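Local coordinates for protein arginase (Thermus thermophilus, PDB 2EF4) that probably hydrolyses L-arginine to urea and L-ornithine, a step of nitrogen metabolism, with two manganese ions bound in each subunit, at residues V6-D11 / G46-S51; R17-G22 / G93-L98; G101-A106 / F154-P159; R184-H189 / E201-H206. All blocks are in the same frame, centred on the assembly; numbering follows the deposited sequence.

In the fold
The chain has the arginase fold, an eight-stranded parallel sheet flanked by helices, and the contacts sample it from one edge to the other. Contact 1 joins edge strand 41-47 to strand 2-8, and contact 2 joins loops that follow strands 2-8 and 87-93. Their centres lie 9 Å apart, and they touch where Asp-11 OD1 and OD2 probably accept hydrogen bonds from Arg-17 N and Gly-18 N. Contact 2 holds His-96, a ligand of the first manganese; the Val-103 side chain in contact 3 is about 7 Å from that of His-96. Contact 4, at the far edge strand 184-187, is centred 31 Å from contact 1, but its nearest atoms come within about 5 Å of contact 3.

Contact 1 (V6-D11 / G46-S51); sequences VGVPMD and GDVPVS
Gly-46 O is held from several directions: Gly-7 N donates to it at 2.9 Å, the CA-H of Val-6 points at it, and Arg-27 NH2 adds a weak bond. Val-48 N then donates to Gly-7 O, also over 2.9 Å (from N to O), so Gly-7 reaches to both sides of Asp-47, the pattern of a parallel bridge. It pairs strand 2-8 with strand 41-47, an edge strand of the eight-stranded parallel arginase sheet. Asp-47 lays its carboxylate over the glycine, with OD1 3.3 Å from Gly-7 CA, where a CB on Gly-7 would collide with it. The same OD1 is salt-bridged to Arg-27. On the other face Val-6 CG2, anti to its own N, meets Val-48 CG2 at 3.9 Å, and Leu-76 and Val-75 of helix 66-81 cover these valines. Beyond the bridge the strand pairing gives way to loop. Pro-9 centres an inverse gamma turn in which Met-10 N bonds to Val-8 O, and its ring atom CD touches Val-50 CG2 at 3.9 Å and lies near Val-48 O. With an alanine in place of Pro-9, Val-50 CG2 would probably lose the ring carbons it rests on, and the turn would be freer to open. The two branches of Val-50 divide the work: CG2 goes to the proline and to Val-8, while CG1 lies 3.8 Å from Met-10 CG, the side chains meeting at about a right angle. Past them one water bridges the two segments, accepting from Asp-11 N at 3.2 Å and donating to Ser-51 O at 2.9 Å.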
loop_
_atom_site.group_PDB
_atom_site.type_symbol
_atom_site.label_atom_id
_atom_site.label_comp_id
_atom_site.label_asym_id
_atom_site.label_seq_id
_atom_site.Cartn_x
_atom_site.Cartn_y
_atom_site.Cartn_z
ATOM N N VAL A 6 28.347 -17.177 2.854
ATOM C CA VAL A 6 28.164 -17.465 4.270
ATOM C C VAL A 6 27.266 -16.378 4.840
ATOM O O VAL A 6 27.400 -15.201 4.491
ATOM C CB VAL A 6 29.512 -17.489 5.045
ATOM C CG1 VAL A 6 30.269 -16.179 4.857
ATOM C CG2 VAL A 6 29.248 -17.730 6.517
ATOM N N GLY A 7 26.335 -16.773 5.701
ATOM C CA GLY A 7 25.436 -15.797 6.281
ATOM C C GLY A 7 25.701 -15.603 7.753
ATOM O O GLY A 7 26.236 -16.496 8.418
ATOM N N VAL A 8 25.342 -14.424 8.253
ATOM C CA VAL A 8 25.508 -14.084 9.663
ATOM C C VAL A 8 24.176 -13.479 10.096
ATOM O O VAL A 8 23.988 -12.260 10.035
ATOM C CB VAL A 8 26.652 -13.054 9.865
ATOM C CG1 VAL A 8 26.971 -12.893 11.344
ATOM C CG2 VAL A 8 27.888 -13.507 9.111
ATOM N N PRO A 9 23.221 -14.333 10.517
ATOM C CA PRO A 9 21.885 -13.918 10.965
ATOM C C PRO A 9 21.999 -13.221 12.308
ATOM O O PRO A 9 21.577 -13.749 13.337
ATOM C CB PRO A 9 21.135 -15.241 11.061
ATOM C CG PRO A 9 22.205 -16.161 11.597
ATOM C CD PRO A 9 23.405 -15.784 10.717
ATOM N N MET A 10 22.579 -12.028 12.286
ATOM C CA MET A 10 22.809 -11.268 13.504
ATOM C C MET A 10 21.965 -10.011 13.611
ATOM O O MET A 10 21.900 -9.214 12.683
ATOM C CB MET A 10 24.288 -10.903 13.587
ATOM C CG MET A 10 24.685 -10.208 14.871
ATOM S SD MET A 10 26.468 -10.015 15.020
ATOM C CE MET A 10 26.647 -8.467 14.316
ATOM N N ASP A 11 21.329 -9.842 14.763
ATOM C CA ASP A 11 20.472 -8.692 15.045
ATOM C C ASP A 11 20.681 -8.394 16.520
ATOM O O ASP A 11 19.775 -8.570 17.331
ATOM C CB ASP A 11 19.007 -9.061 14.788
ATOM C CG ASP A 11 18.056 -7.877 14.931
ATOM O OD1 ASP A 11 18.518 -6.737 15.188
ATOM O OD2 ASP A 11 16.832 -8.100 14.779
ATOM N N GLY A 46 26.691 -22.052 4.521
ATOM C CA GLY A 46 25.714 -22.003 5.594
ATOM C C GLY A 46 25.797 -20.731 6.416
ATOM O O GLY A 46 26.224 -19.687 5.917
ATOM N N ASP A 47 25.397 -20.822 7.682
ATOM C CA ASP A 47 25.400 -19.673 8.574
ATOM C C ASP A 47 26.340 -19.789 9.766
ATOM O O ASP A 47 26.633 -20.884 10.248
ATOM C CB ASP A 47 23.989 -19.408 9.115
ATOM C CG ASP A 47 23.060 -18.785 8.077
ATOM O OD1 ASP A 47 23.531 -18.376 6.995
ATOM O OD2 ASP A 47 21.843 -18.693 8.354
ATOM N N VAL A 48 26.804 -18.635 10.234
ATOM C CA VAL A 48 27.665 -18.568 11.397
ATOM C C VAL A 48 26.730 -18.579 12.603
ATOM O O VAL A 48 25.735 -17.839 12.637
ATOM C CB VAL A 48 28.491 -17.258 11.416
ATOM C CG1 VAL A 48 29.030 -16.998 12.807
ATOM C CG2 VAL A 48 29.635 -17.354 10.417
ATOM N N PRO A 49 27.019 -19.435 13.598
ATOM C CA PRO A 49 26.166 -19.492 14.788
ATOM C C PRO A 49 26.127 -18.122 15.449
ATOM O O PRO A 49 27.168 -17.522 15.700
ATOM C CB PRO A 49 26.864 -20.523 15.671
ATOM C CG PRO A 49 27.504 -21.442 14.673
ATOM C CD PRO A 49 28.064 -20.474 13.646
ATOM N N VAL A 50 24.935 -17.615 15.718
ATOM C CA VAL A 50 24.832 -16.311 16.366
ATOM C C VAL A 50 23.835 -16.362 17.517
ATOM O O VAL A 50 22.737 -16.906 17.361
ATOM C CB VAL A 50 24.364 -15.193 15.399
ATOM C CG1 VAL A 50 24.497 -13.832 16.096
ATOM C CG2 VAL A 50 25.161 -15.224 14.111
ATOM N N SER A 51 24.215 -15.794 18.660
ATOM C CA SER A 51 23.345 -15.749 19.827
ATOM C C SER A 51 22.190 -14.752 19.474
ATOM O O SER A 51 22.369 -13.849 18.735
ATOM C CB SER A 51 24.122 -15.195 20.988
HETATM O O HOH W 1 21.116 -12.544 16.444
#

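Contact 2 (R17-G22 / G93-L98); sequences RGVDMG and GGDHSL
The 3-10 turn of Val-19 to Met-21 comes up against the glycine pair Gly-93 and Gly-94, with the CA atoms of Val-19 and Gly-94 only 4.1 Å apart. One turn on, the CA-H of Gly-22 points at Gly-93 O, 3.5 Å from CA, in a place where a CB would collide with that oxygen. Both segments lie in the connections that follow strands 2-8 and 87-93 of the parallel sheet, and residues 93-97 carry the GGDHS sequence familiar in the arginase family. Its histidine, His-96, binds the first manganese, and the preceding Asp-95 carries the salt bridge of the contact. Arg-17 NH2 donates to Asp-95 OD1 at 2.7 Å, with an angle of 148° at the hydrogen. The acceptor sits at the guanidinium edge, practically in its plane, but it is met on its anti side, and the two flat groups are turned 23° against each other. The arginine chain bends at chi3 (-61°), which turns NE and the guanidinium back toward the aspartate. A water closes the ring, accepting from Arg-17 NE at 2.8 Å and donating to Asp-95 OD1, so that OD1 is gripped twice; Asp-95 OD2 accepts from Leu-12 N. Glu-262 ties the pair to the metal ligand, since it takes Arg-17 NH1 on one oxygen and His-96 N on the other. Nearby, Asp-20 bonds to Ser-24 of the second subunit. Val-19 CG2 packs beside the salt bridge, 3.2 Å from Asp-95 N and 3.3 Å from Asp-95 OD1.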
loop_
_atom_site.group_PDB
_atom_site.type_symbol
_atom_site.label_atom_id
_atom_site.label_comp_id
_atom_site.label_asym_id
_atom_site.label_seq_id
_atom_site.Cartn_x
_atom_site.Cartn_y
_atom_site.Cartn_z
ATOM N N ARG A 17 16.040 -5.269 15.276
ATOM C CA ARG A 17 15.631 -4.502 14.111
ATOM C C ARG A 17 15.083 -5.454 13.054
ATOM O O ARG A 17 14.406 -5.030 12.119
ATOM C CB ARG A 17 16.816 -3.700 13.546
ATOM C CG ARG A 17 17.311 -2.565 14.458
ATOM C CD ARG A 17 18.481 -1.797 13.833
ATOM N NE ARG A 17 19.629 -2.672 13.605
ATOM C CZ ARG A 17 20.573 -2.462 12.691
ATOM N NH1 ARG A 17 20.519 -1.392 11.907
ATOM N NH2 ARG A 17 21.561 -3.336 12.547
ATOM N N GLY A 18 15.381 -6.740 13.212
ATOM C CA GLY A 18 14.907 -7.741 12.269
ATOM C C GLY A 18 15.881 -8.104 11.161
ATOM O O GLY A 18 15.547 -8.891 10.274
ATOM N N VAL A 19 17.095 -7.566 11.209
ATOM C CA VAL A 19 18.057 -7.850 10.156
ATOM C C VAL A 19 18.666 -9.255 10.172
ATOM O O VAL A 19 19.358 -9.637 9.225
ATOM C CB VAL A 19 19.188 -6.791 10.135
ATOM C CG1 VAL A 19 18.575 -5.399 9.933
ATOM C CG2 VAL A 19 20.000 -6.849 11.417
ATOM N N ASP A 20 18.394 -10.028 11.222
ATOM C CA ASP A 20 18.915 -11.390 11.305
ATOM C C ASP A 20 18.291 -12.251 10.218
ATOM O O ASP A 20 18.803 -13.313 9.875
ATOM C CB ASP A 20 18.632 -11.995 12.681
ATOM C CG ASP A 20 17.154 -11.959 13.045
ATOM O OD1 ASP A 20 16.560 -10.856 13.020
ATOM O OD2 ASP A 20 16.590 -13.029 13.368
ATOM N N MET A 21 17.181 -11.774 9.664
ATOM C CA MET A 21 16.488 -12.476 8.587
ATOM C C MET A 21 17.052 -12.115 7.213
ATOM O O MET A 21 16.581 -12.628 6.187
ATOM C CB MET A 21 14.989 -12.153 8.627
ATOM C CG MET A 21 14.228 -12.934 9.684
ATOM S SD MET A 21 12.681 -12.155 10.198
ATOM C CE MET A 21 11.789 -12.266 8.813
ATOM N N GLY A 22 18.058 -11.237 7.192
ATOM C CA GLY A 22 18.656 -10.823 5.934
ATOM C C GLY A 22 19.237 -11.949 5.092
ATOM O O GLY A 22 18.992 -12.030 3.889
ATOM N N GLY A 93 24.216 -10.775 5.420
ATOM C CA GLY A 93 23.932 -10.494 6.799
ATOM C C GLY A 93 22.755 -9.652 7.193
ATOM O O GLY A 93 21.799 -9.387 6.445
ATOM N N GLY A 94 22.871 -9.303 8.467
ATOM C CA GLY A 94 21.964 -8.444 9.169
ATOM C C GLY A 94 22.957 -7.379 9.603
ATOM O O GLY A 94 23.561 -6.735 8.743
ATOM N N ASP A 95 23.168 -7.239 10.914
ATOM C CA ASP A 95 24.079 -6.236 11.481
ATOM C C ASP A 95 25.383 -5.996 10.741
ATOM O O ASP A 95 26.106 -6.935 10.435
ATOM C CB ASP A 95 24.438 -6.592 12.919
ATOM C CG ASP A 95 23.284 -6.414 13.857
ATOM O OD1 ASP A 95 22.344 -5.691 13.479
ATOM O OD2 ASP A 95 23.317 -6.980 14.970
ATOM N N HIS A 96 25.703 -4.730 10.494
ATOM C CA HIS A 96 26.948 -4.408 9.796
ATOM C C HIS A 96 28.161 -4.732 10.662
ATOM O O HIS A 96 29.300 -4.672 10.205
ATOM C CB HIS A 96 26.974 -2.931 9.385
ATOM C CG HIS A 96 27.729 -2.688 8.115
ATOM N ND1 HIS A 96 27.544 -1.563 7.342
ATOM C CD2 HIS A 96 28.628 -3.457 7.456
ATOM C CE1 HIS A 96 28.290 -1.654 6.254
ATOM N NE2 HIS A 96 28.956 -2.791 6.298
ATOM N N SER A 97 27.901 -5.087 11.914
ATOM C CA SER A 97 28.949 -5.440 12.851
ATOM C C SER A 97 29.770 -6.607 12.334
ATOM O O SER A 97 30.947 -6.754 12.666
ATOM C CB SER A 97 28.341 -5.837 14.189
ATOM O OG SER A 97 27.582 -4.787 14.747
ATOM N N LEU A 98 29.145 -7.445 11.520
ATOM C CA LEU A 98 29.820 -8.612 10.982
ATOM C C LEU A 98 31.057 -8.261 10.158
ATOM O O LEU A 98 32.009 -9.053 10.080
ATOM C CB LEU A 98 28.839 -9.437 10.135
ATOM C CG LEU A 98 28.375 -8.855 8.802
ATOM C CD1 LEU A 98 29.439 -9.135 7.744
ATOM C CD2 LEU A 98 27.046 -9.491 8.389
HETATM O O HOH W 2 20.435 -4.785 15.247
#

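Contact 3 (G101-A106 / F154-P159); sequences GSVAGA and FRAVDP
Ala-104 and Ala-156 face each other methyl to methyl, their CB atoms 4.0 Å apart, and each CB points toward the other segment. The approach is uneven: Ala-156 CB comes closer to the backbone of the helix, 3.7 Å from Ala-104 CA, than to the methyl itself. Ala-104 CB also meets the carbonyl oxygen of Phe-154, CB to O 3.7 Å. The same methyl lies at the edge of the Phe-154 ring, near its plane, and 4.4 Å from CD1. With CG anti to its carbonyl carbon (chi1 -45°), the phenylalanine carries its ring one helical turn back along residues 101-106. There it slants past Gly-101, with CD1 3.9 Å from Gly-101 N and equally near CA. The ring thus rests on helix backbone at Gly-101. The contact is packing within the alpha/beta arginase fold: helix 99-106, which follows strand 87-93, meets the link from the end of helix 148-154 to strand 162-167. No hydrogen bond spans the two segments, and small residues set the short spacing. Helix 66-81 reaches the same place, where Lys-77 touches Ala-104 and Ala-73 touches the Phe-154 side chain. Farther along the link, Ala-156 and Val-157 are fixed by backbone bonds to Leu-142, whose side chain also packs on Val-103. Val-103 completes the interface more loosely, its CG1 4.4 Å from Ala-156 CB, and its other neighbours include His-213 of strand 212-217.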
loop_
_atom_site.group_PDB
_atom_site.type_symbol
_atom_site.label_atom_id
_atom_site.label_comp_id
_atom_site.label_asym_id
_atom_site.label_seq_id
_atom_site.Cartn_x
_atom_site.Cartn_y
_atom_site.Cartn_z
ATOM N N GLY A 101 34.474 -8.922 11.239
ATOM C CA GLY A 101 34.955 -10.261 10.966
ATOM C C GLY A 101 35.206 -10.559 9.497
ATOM O O GLY A 101 36.207 -11.180 9.169
ATOM N N SER A 102 34.320 -10.125 8.606
ATOM C CA SER A 102 34.511 -10.388 7.179
ATOM C C SER A 102 35.749 -9.686 6.619
ATOM O O SER A 102 36.546 -10.299 5.904
ATOM C CB SER A 102 33.275 -9.960 6.372
ATOM O OG SER A 102 33.090 -8.552 6.401
ATOM N N VAL A 103 35.909 -8.401 6.926
ATOM C CA VAL A 103 37.068 -7.663 6.425
ATOM C C VAL A 103 38.380 -8.223 6.980
ATOM O O VAL A 103 39.328 -8.466 6.231
ATOM C CB VAL A 103 36.966 -6.153 6.754
ATOM C CG1 VAL A 103 38.303 -5.458 6.458
ATOM C CG2 VAL A 103 35.845 -5.524 5.922
ATOM N N ALA A 104 38.425 -8.444 8.287
ATOM C CA ALA A 104 39.617 -8.983 8.930
ATOM C C ALA A 104 39.920 -10.394 8.441
ATOM O O ALA A 104 41.079 -10.795 8.358
ATOM C CB ALA A 104 39.432 -8.987 10.438
ATOM N N GLY A 105 38.874 -11.149 8.116
ATOM C CA GLY A 105 39.067 -12.511 7.649
ATOM C C GLY A 105 39.403 -12.628 6.173
ATOM O O GLY A 105 40.324 -13.349 5.787
ATOM N N ALA A 106 38.650 -11.917 5.341
ATOM C CA ALA A 106 38.868 -11.954 3.898
ATOM C C ALA A 106 40.162 -11.257 3.486
ATOM O O ALA A 106 40.645 -11.445 2.370
ATOM C CB ALA A 106 37.690 -11.315 3.180
ATOM N N PHE A 154 39.775 -7.508 15.384
ATOM C CA PHE A 154 39.434 -7.097 14.025
ATOM C C PHE A 154 40.170 -5.952 13.319
ATOM O O PHE A 154 39.894 -5.691 12.151
ATOM C CB PHE A 154 37.921 -6.849 13.981
ATOM C CG PHE A 154 37.113 -7.929 14.663
ATOM C CD1 PHE A 154 37.060 -9.223 14.136
ATOM C CD2 PHE A 154 36.427 -7.660 15.851
ATOM C CE1 PHE A 154 36.335 -10.236 14.788
ATOM C CE2 PHE A 154 35.699 -8.667 16.513
ATOM C CZ PHE A 154 35.655 -9.952 15.980
ATOM N N ARG A 155 41.087 -5.269 13.996
ATOM C CA ARG A 155 41.841 -4.182 13.354
ATOM C C ARG A 155 42.540 -4.766 12.121
ATOM O O ARG A 155 43.469 -5.566 12.245
ATOM C CB ARG A 155 42.862 -3.625 14.341
ATOM C CG ARG A 155 43.842 -2.590 13.806
ATOM C CD ARG A 155 44.610 -2.041 15.009
ATOM N NE ARG A 155 45.675 -1.074 14.736
ATOM C CZ ARG A 155 45.673 -0.158 13.769
ATOM N NH1 ARG A 155 46.706 0.667 13.656
ATOM N NH2 ARG A 155 44.672 -0.081 12.894
ATOM N N ALA A 156 42.102 -4.370 10.928
ATOM C CA ALA A 156 42.687 -4.940 9.724
ATOM C C ALA A 156 43.015 -3.960 8.617
ATOM O O ALA A 156 43.616 -4.346 7.611
ATOM C CB ALA A 156 41.753 -6.031 9.171
ATOM N N VAL A 157 42.628 -2.701 8.774
ATOM C CA VAL A 157 42.898 -1.747 7.711
ATOM C C VAL A 157 43.392 -0.403 8.207
ATOM O O VAL A 157 43.165 -0.021 9.351
ATOM C CB VAL A 157 41.640 -1.513 6.838
ATOM C CG1 VAL A 157 40.589 -0.737 7.621
ATOM C CG2 VAL A 157 42.015 -0.755 5.577
ATOM N N ASP A 158 44.095 0.301 7.332
ATOM C CA ASP A 158 44.589 1.620 7.674
ATOM C C ASP A 158 43.541 2.595 7.147
ATOM O O ASP A 158 43.060 2.452 6.022
ATOM C CB ASP A 158 45.948 1.881 7.011
ATOM C CG ASP A 158 46.509 3.257 7.350
ATOM O OD1 ASP A 158 45.993 4.271 6.836
ATOM O OD2 ASP A 158 47.465 3.328 8.146
ATOM N N PRO A 159 43.146 3.576 7.968
ATOM C CA PRO A 159 42.147 4.551 7.528
ATOM C C PRO A 159 42.463 5.193 6.174
ATOM O O PRO A 159 41.558 5.687 5.500
ATOM C CB PRO A 159 42.101 5.566 8.684
ATOM C CG PRO A 159 43.365 5.286 9.502
ATOM C CD PRO A 159 43.527 3.797 9.371
#

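Contact 4 (R184-H189 / E201-H206); sequences RVYTMH and EEVLKH
Tyr-186 OH donates to Glu-202 OE1 over 2.6 Å, meeting it on the anti side, 19° out of the carboxylate plane. The hydroxyl also takes a weak bond from Arg-184 NH1, at 2.9 Å. Beside the tyrosine, Arg-184 CB sits over a face of the His-206 ring, 4.0 Å from its centroid, a CH-pi contact. Bends at chi2 and chi3 curl the arginine back, so that His-206 ND1 lies over one face of the guanidinium, toward its rim, the planes well tilted; NH2 is 3.3 Å from ND1, at too poor an angle for a hydrogen bond. A water accepts from Arg-184 N and lies 3.1 Å from His-206 NE2. These side chains join strand 184-187, at an edge of this chain's sheet, to the second helix of the connection that leads on to strand 212-217, a beta-alpha-beta crossover; the strand runs antiparallel to residues 201-206 of helix 196-206 (172° between axes, 10.8 Å at closest approach). A phenylalanine in place of Tyr-186 would probably leave Glu-202 OE1 without this donor and the Arg-184 guanidinium freer to turn. Glu-202 OE2 is salt-bridged to Arg-198, one turn earlier. On the ring, Tyr-186 CE2 packs 4.2 Å from Val-203 CG2, and both residues rest on Val-163 of the neighbouring strand. Phe-290 and Ile-289 of the third subunit pack on Val-185 and Thr-187.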
loop_
_atom_site.group_PDB
_atom_site.type_symbol
_atom_site.label_atom_id
_atom_site.label_comp_id
_atom_site.label_asym_id
_atom_site.label_seq_id
_atom_site.Cartn_x
_atom_site.Cartn_y
_atom_site.Cartn_z
ATOM N N ARG A 184 38.795 9.112 3.643
ATOM C CA ARG A 184 38.199 9.689 2.454
ATOM C C ARG A 184 36.688 9.423 2.500
ATOM O O ARG A 184 36.253 8.272 2.604
ATOM C CB ARG A 184 38.826 9.048 1.210
ATOM C CG ARG A 184 38.239 9.523 -0.103
ATOM C CD ARG A 184 38.362 11.029 -0.259
ATOM N NE ARG A 184 39.722 11.458 -0.583
ATOM C CZ ARG A 184 40.350 11.174 -1.723
ATOM N NH1 ARG A 184 39.752 10.455 -2.664
ATOM N NH2 ARG A 184 41.577 11.625 -1.931
ATOM N N VAL A 185 35.890 10.484 2.423
ATOM C CA VAL A 185 34.442 10.334 2.475
ATOM C C VAL A 185 33.663 11.010 1.354
ATOM O O VAL A 185 33.769 12.219 1.155
ATOM C CB VAL A 185 33.876 10.891 3.782
ATOM C CG1 VAL A 185 32.382 10.591 3.856
ATOM C CG2 VAL A 185 34.624 10.319 4.960
ATOM N N TYR A 186 32.866 10.230 0.634
ATOM C CA TYR A 186 32.030 10.775 -0.429
ATOM C C TYR A 186 30.579 10.672 0.062
ATOM O O TYR A 186 29.960 9.599 0.011
ATOM C CB TYR A 186 32.212 9.983 -1.726
ATOM C CG TYR A 186 33.572 10.150 -2.377
ATOM C CD1 TYR A 186 33.895 11.313 -3.076
ATOM C CD2 TYR A 186 34.533 9.142 -2.297
ATOM C CE1 TYR A 186 35.140 11.468 -3.682
ATOM C CE2 TYR A 186 35.781 9.287 -2.895
ATOM C CZ TYR A 186 36.078 10.453 -3.589
ATOM O OH TYR A 186 37.312 10.602 -4.189
ATOM N N THR A 187 30.057 11.786 0.570
ATOM C CA THR A 187 28.693 11.839 1.078
ATOM C C THR A 187 27.770 12.064 -0.111
ATOM O O THR A 187 28.245 12.236 -1.235
ATOM C CB THR A 187 28.501 13.012 2.065
ATOM O OG1 THR A 187 28.477 14.246 1.336
ATOM C CG2 THR A 187 29.635 13.052 3.084
ATOM N N MET A 188 26.461 12.067 0.136
ATOM C CA MET A 188 25.497 12.284 -0.937
ATOM C C MET A 188 25.720 13.634 -1.604
ATOM O O MET A 188 25.298 13.830 -2.737
ATOM C CB MET A 188 24.054 12.199 -0.421
ATOM C CG MET A 188 23.544 10.780 -0.169
ATOM S SD MET A 188 23.779 9.661 -1.579
ATOM C CE MET A 188 22.812 10.454 -2.840
ATOM N N HIS A 189 26.377 14.558 -0.901
ATOM C CA HIS A 189 26.668 15.879 -1.460
ATOM C C HIS A 189 27.606 15.697 -2.645
ATOM O O HIS A 189 27.413 16.302 -3.701
ATOM C CB HIS A 189 27.363 16.783 -0.437
ATOM C CG HIS A 189 26.478 17.253 0.673
ATOM N ND1 HIS A 189 26.748 16.989 2.000
ATOM C CD2 HIS A 189 25.358 18.014 0.662
ATOM C CE1 HIS A 189 25.834 17.569 2.757
ATOM N NE2 HIS A 189 24.979 18.198 1.971
ATOM N N GLU A 201 35.729 6.249 -9.967
ATOM C CA GLU A 201 37.085 6.353 -10.497
ATOM C C GLU A 201 38.042 6.841 -9.422
ATOM O O GLU A 201 39.160 6.332 -9.297
ATOM C CB GLU A 201 37.119 7.320 -11.672
ATOM C CG GLU A 201 36.695 6.717 -12.986
ATOM C CD GLU A 201 35.927 7.705 -13.841
ATOM O OE1 GLU A 201 36.151 8.930 -13.681
ATOM O OE2 GLU A 201 35.105 7.260 -14.674
ATOM N N GLU A 202 37.602 7.839 -8.661
ATOM C CA GLU A 202 38.403 8.395 -7.584
ATOM C C GLU A 202 38.610 7.375 -6.475
ATOM O O GLU A 202 39.610 7.420 -5.760
ATOM C CB GLU A 202 37.732 9.650 -7.028
ATOM C CG GLU A 202 37.999 10.875 -7.879
ATOM C CD GLU A 202 37.328 12.121 -7.349
ATOM O OE1 GLU A 202 37.276 12.298 -6.111
ATOM O OE2 GLU A 202 36.869 12.938 -8.181
ATOM N N VAL A 203 37.652 6.463 -6.326
ATOM C CA VAL A 203 37.745 5.423 -5.310
ATOM C C VAL A 203 38.869 4.484 -5.705
ATOM O O VAL A 203 39.762 4.196 -4.913
ATOM C CB VAL A 203 36.440 4.608 -5.208
ATOM C CG1 VAL A 203 36.672 3.341 -4.385
ATOM C CG2 VAL A 203 35.362 5.458 -4.570
ATOM N N LEU A 204 38.809 4.014 -6.946
ATOM C CA LEU A 204 39.812 3.103 -7.475
ATOM C C LEU A 204 41.210 3.725 -7.450
ATOM O O LEU A 204 42.202 3.049 -7.152
ATOM C CB LEU A 204 39.419 2.686 -8.902
ATOM C CG LEU A 204 38.140 1.823 -8.968
ATOM C CD1 LEU A 204 37.740 1.517 -10.419
ATOM C CD2 LEU A 204 38.387 0.526 -8.186
ATOM N N LYS A 205 41.280 5.020 -7.739
ATOM C CA LYS A 205 42.550 5.734 -7.758
ATOM C C LYS A 205 43.079 5.903 -6.341
ATOM O O LYS A 205 44.249 5.626 -6.069
ATOM C CB LYS A 205 42.368 7.104 -8.415
ATOM C CG LYS A 205 43.659 7.868 -8.644
ATOM C CD LYS A 205 44.566 7.149 -9.641
ATOM C CE LYS A 205 45.828 7.965 -9.933
ATOM N NZ LYS A 205 46.628 7.402 -11.068
ATOM N N HIS A 206 42.207 6.347 -5.437
ATOM C CA HIS A 206 42.598 6.551 -4.042
ATOM C C HIS A 206 43.108 5.261 -3.413
ATOM O O HIS A 206 43.908 5.294 -2.481
ATOM C CB HIS A 206 41.423 7.063 -3.214
ATOM C CG HIS A 206 41.779 7.353 -1.788
ATOM N ND1 HIS A 206 42.501 8.465 -1.412
ATOM C CD2 HIS A 206 41.523 6.668 -0.649
ATOM C CE1 HIS A 206 42.673 8.454 -0.102
ATOM N NE2 HIS A 206 42.088 7.375 0.385
HETATM O O HOH W 3 40.822 7.300 3.254
#